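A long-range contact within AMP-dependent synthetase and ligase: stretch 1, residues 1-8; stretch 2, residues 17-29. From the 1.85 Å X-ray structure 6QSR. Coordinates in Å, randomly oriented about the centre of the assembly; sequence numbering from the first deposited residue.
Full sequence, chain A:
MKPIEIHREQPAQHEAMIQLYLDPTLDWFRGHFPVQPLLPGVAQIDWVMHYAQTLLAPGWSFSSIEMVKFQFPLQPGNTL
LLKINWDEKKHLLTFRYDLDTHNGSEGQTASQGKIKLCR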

# COMPACT_ATOMS: atom_id res chain seq x y z
N MET A 1 -3.40 -8.89 11.67
CA MET A 1 -3.20 -8.44 10.26
C MET A 1 -4.09 -9.17 9.24
O MET A 1 -4.48 -8.57 8.24
N LYS A 2 -4.42 -10.44 9.49
CA LYS A 2 -5.33 -11.18 8.60
C LYS A 2 -6.80 -10.89 8.93
O LYS A 2 -7.15 -10.76 10.11
N PRO A 3 -7.68 -10.80 7.91
CA PRO A 3 -9.09 -10.56 8.18
C PRO A 3 -9.83 -11.86 8.51
O PRO A 3 -9.23 -12.93 8.50
N ILE A 4 -11.13 -11.76 8.80
CA ILE A 4 -11.93 -12.93 9.16
C ILE A 4 -12.35 -13.66 7.89
O ILE A 4 -12.99 -13.07 7.01
N GLU A 5 -12.00 -14.94 7.80
CA GLU A 5 -12.34 -15.74 6.63
C GLU A 5 -13.68 -16.43 6.85
O GLU A 5 -13.80 -17.27 7.74
N ILE A 6 -14.66 -16.08 6.03
CA ILE A 6 -16.01 -16.66 6.10
C ILE A 6 -16.07 -17.97 5.33
O ILE A 6 -16.67 -18.93 5.82
N HIS A 7 -15.47 -18.01 4.14
CA HIS A 7 -15.53 -19.18 3.26
C HIS A 7 -14.38 -19.15 2.25
O HIS A 7 -13.94 -18.08 1.83
N ARG A 8 -13.88 -20.33 1.87
CA ARG A 8 -12.98 -20.44 0.71
C ARG A 8 -13.40 -21.57 -0.22
O ARG A 8 -13.92 -22.61 0.23
N MET A 17 -11.33 -18.51 -4.53
CA MET A 17 -12.35 -17.54 -4.22
C MET A 17 -12.44 -17.54 -2.70
O MET A 17 -12.62 -18.60 -2.10
N ILE A 18 -12.29 -16.37 -2.09
CA ILE A 18 -12.30 -16.25 -0.63
C ILE A 18 -13.27 -15.15 -0.24
O ILE A 18 -13.23 -14.05 -0.81
N GLN A 19 -14.16 -15.45 0.71
CA GLN A 19 -15.06 -14.46 1.25
C GLN A 19 -14.49 -13.98 2.58
O GLN A 19 -14.26 -14.79 3.48
N LEU A 20 -14.25 -12.66 2.67
CA LEU A 20 -13.59 -12.04 3.81
C LEU A 20 -14.45 -10.96 4.43
O LEU A 20 -15.14 -10.23 3.73
N TYR A 21 -14.35 -10.84 5.75
CA TYR A 21 -15.09 -9.83 6.50
C TYR A 21 -14.10 -8.89 7.20
O TYR A 21 -13.15 -9.34 7.83
N LEU A 22 -14.35 -7.59 7.07
CA LEU A 22 -13.52 -6.56 7.68
C LEU A 22 -14.10 -6.15 9.03
O LEU A 22 -15.14 -5.50 9.09
N ASP A 23 -13.43 -6.56 10.11
CA ASP A 23 -13.83 -6.20 11.46
C ASP A 23 -13.28 -4.82 11.84
O ASP A 23 -12.14 -4.50 11.49
N PRO A 24 -14.06 -4.01 12.58
CA PRO A 24 -13.55 -2.72 13.10
C PRO A 24 -12.22 -2.76 13.86
O PRO A 24 -11.51 -1.75 13.88
N THR A 25 -11.91 -3.89 14.51
CA THR A 25 -10.70 -4.01 15.33
C THR A 25 -9.48 -4.50 14.55
O THR A 25 -8.40 -4.62 15.13
N LEU A 26 -9.65 -4.80 13.27
CA LEU A 26 -8.53 -5.13 12.37
C LEU A 26 -7.48 -4.02 12.42
O LEU A 26 -7.79 -2.84 12.22
N ASP A 27 -6.23 -4.40 12.71
CA ASP A 27 -5.19 -3.42 13.05
C ASP A 27 -4.77 -2.47 11.91
O ASP A 27 -4.29 -1.37 12.18
N TRP A 28 -4.98 -2.88 10.66
CA TRP A 28 -4.83 -2.01 9.48
C TRP A 28 -5.59 -0.68 9.57
O TRP A 28 -5.14 0.33 9.02
N PHE A 29 -6.76 -0.69 10.22
CA PHE A 29 -7.57 0.52 10.38
C PHE A 29 -7.05 1.47 11.46
O PHE A 29 -7.43 2.64 11.45

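Strands 4-8 and 17-21 pair antiparallel, and four backbone hydrogen bonds join them, one of them weak. Tyr 21 N donates to Ile 4 O at 2.9 Å, and the return bond, Ile 4 N to Tyr 21 O, is weak at 3.3 Å. A water supports this end of the ladder. The water O donates to Tyr 21 O at 2.7 Å, accepts from Asp 23 N at 2.9 Å, and accepts weakly from Ile 4 N at 3.3 Å. Further along, Ile 6 N donates to Gln 19 O and Gln 19 N donates to His 7 O, both at 2.9 Å. A beta bulge between Glu 5 and His 7 shifts the register by one residue.

On one face lie Glu 5, Arg 8, Ile 18 and Leu 20. Glu 5 (chi1 t) sets CG 3.9 Å from Ile 18 CG2. Arg 8 holds its carboxylate from within the stretch, and Glu 5 OE2 has a further partner elsewhere in the structure: Arg 8 NE donates to Glu 5 OE1 at 2.7 Å in a salt bridge, and Arg 8 NH1 to Glu 5 OE2 at 2.9 Å. Pro 3 points toward stretch 2, with CG 3.9 Å from Leu 20 CD1 (Leu 20 chi1 m, chi2 t).

Ile 4, His 7, Gln 19 and Tyr 21 occupy the other face. Ile 4 (m, t) brings CD1 to the edge of the Tyr 21 ring, 4.0 Å from CD2. Ile 6 (m, m) points toward stretch 2, with CG1 4.1 Å from Tyr 21 CB.

The N-terminus is anchored separately. Trp 28 (chi1 m) donates from NE1 to Met 1 O at 2.8 Å, while Met 1 CE lies over its ring, 3.5 Å from the six-membered centroid. Met 1 N forms a salt bridge with Asp 27 OD1 at 3.3 Å, a weak hydrogen bond. Asp 23 OD1 is satisfied locally, by Thr 25 N at 3.1 Å and Thr 25 OG1 at 2.6 Å.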

# COMPACT_ATOMS: atom_id res chain seq x y z
CB MET A 1 -1.71 -8.50 9.87
CG MET A 1 -1.09 -7.15 9.50
SD MET A 1 -0.88 -5.98 10.86
CE MET A 1 -1.32 -4.43 10.07
CB LYS A 2 -5.09 -12.70 8.68
CG LYS A 2 -3.68 -13.15 8.33
CD LYS A 2 -3.31 -12.90 6.87
CE LYS A 2 -1.81 -12.65 6.69
NZ LYS A 2 -1.50 -11.94 5.42
CB PRO A 3 -9.60 -9.97 6.87
CG PRO A 3 -8.74 -10.59 5.83
CD PRO A 3 -7.48 -11.09 6.48
CB ILE A 4 -13.16 -12.53 10.03
CG1 ILE A 4 -12.69 -12.15 11.44
CG2 ILE A 4 -14.18 -13.66 10.12
CD1 ILE A 4 -13.62 -11.22 12.17
CB GLU A 5 -11.25 -16.77 6.34
CG GLU A 5 -11.41 -17.42 4.98
CD GLU A 5 -10.35 -18.45 4.68
OE1 GLU A 5 -10.70 -19.56 4.24
OE2 GLU A 5 -9.15 -18.15 4.89
CB ILE A 6 -17.08 -15.66 5.57
CG1 ILE A 6 -17.03 -14.33 6.34
CG2 ILE A 6 -18.48 -16.27 5.64
CD1 ILE A 6 -17.24 -14.44 7.84
CB HIS A 7 -16.87 -19.19 2.53
CG HIS A 7 -17.20 -20.49 1.85
ND1 HIS A 7 -17.54 -20.57 0.52
CD2 HIS A 7 -17.24 -21.76 2.32
CE1 HIS A 7 -17.78 -21.83 0.20
NE2 HIS A 7 -17.60 -22.57 1.28
CB ARG A 8 -11.51 -20.60 1.13
CG ARG A 8 -11.16 -21.89 1.87
CD ARG A 8 -9.66 -22.10 1.98
NE ARG A 8 -9.02 -21.14 2.89
CZ ARG A 8 -7.83 -21.29 3.47
NH1 ARG A 8 -7.37 -20.34 4.28
NH2 ARG A 8 -7.08 -22.38 3.27
CB MET A 17 -13.68 -17.95 -4.83
CG MET A 17 -13.96 -17.33 -6.19
SD MET A 17 -15.54 -17.86 -6.89
CE MET A 17 -16.70 -17.29 -5.64
CB ILE A 18 -10.89 -15.93 -0.07
CG1 ILE A 18 -9.82 -16.90 -0.60
CG2 ILE A 18 -10.88 -15.99 1.44
CD1 ILE A 18 -8.95 -16.33 -1.70
CB GLN A 19 -16.46 -15.04 1.44
CG GLN A 19 -17.50 -14.03 1.90
CD GLN A 19 -18.91 -14.57 1.82
OE1 GLN A 19 -19.13 -15.78 1.85
NE2 GLN A 19 -19.88 -13.67 1.71
CB LEU A 20 -12.28 -11.38 3.37
CG LEU A 20 -11.25 -12.28 2.71
CD1 LEU A 20 -10.08 -11.43 2.25
CD2 LEU A 20 -10.81 -13.37 3.67
CB TYR A 21 -16.02 -10.50 7.51
CG TYR A 21 -16.66 -9.52 8.45
CD1 TYR A 21 -17.75 -8.75 8.04
CD2 TYR A 21 -16.17 -9.33 9.74
CE1 TYR A 21 -18.34 -7.83 8.90
CE2 TYR A 21 -16.75 -8.42 10.60
CZ TYR A 21 -17.83 -7.67 10.18
OH TYR A 21 -18.41 -6.76 11.04
CB LEU A 22 -13.42 -5.34 6.76
CG LEU A 22 -12.98 -5.62 5.31
CD1 LEU A 22 -12.79 -4.30 4.57
CD2 LEU A 22 -11.72 -6.46 5.29
CB ASP A 23 -13.31 -7.23 12.46
CG ASP A 23 -14.03 -7.15 13.80
OD1 ASP A 23 -13.50 -6.52 14.73
OD2 ASP A 23 -15.14 -7.71 13.90
CB PRO A 24 -14.66 -2.26 14.04
CG PRO A 24 -15.90 -2.84 13.46
CD PRO A 24 -15.51 -4.14 12.81
CB THR A 25 -10.94 -4.93 16.53
OG1 THR A 25 -11.26 -6.26 16.08
CG2 THR A 25 -12.08 -4.40 17.39
CB LEU A 26 -9.06 -5.32 10.95
CG LEU A 26 -8.10 -5.77 9.85
CD1 LEU A 26 -7.64 -7.20 10.12
CD2 LEU A 26 -8.78 -5.67 8.50
CB ASP A 27 -3.96 -4.06 13.74
CG ASP A 27 -3.52 -5.36 13.09
OD1 ASP A 27 -4.01 -5.69 11.98
OD2 ASP A 27 -2.68 -6.06 13.69
CB TRP A 28 -5.32 -2.72 8.22
CG TRP A 28 -4.52 -3.90 7.80
CD1 TRP A 28 -4.87 -5.21 7.91
CD2 TRP A 28 -3.22 -3.87 7.19
NE1 TRP A 28 -3.87 -6.01 7.40
CE2 TRP A 28 -2.85 -5.21 6.95
CE3 TRP A 28 -2.35 -2.85 6.82
CZ2 TRP A 28 -1.62 -5.55 6.36
CZ3 TRP A 28 -1.13 -3.19 6.23
CH2 TRP A 28 -0.78 -4.53 6.01
CB PHE A 29 -9.03 0.15 10.71
CG PHE A 29 -9.73 -0.62 9.64
CD1 PHE A 29 -9.91 -0.07 8.37
CD2 PHE A 29 -10.24 -1.88 9.89
CE1 PHE A 29 -10.58 -0.78 7.38
CE2 PHE A 29 -10.90 -2.60 8.90
CZ PHE A 29 -11.07 -2.04 7.65
O HOH W 1 -11.29 -8.51 9.57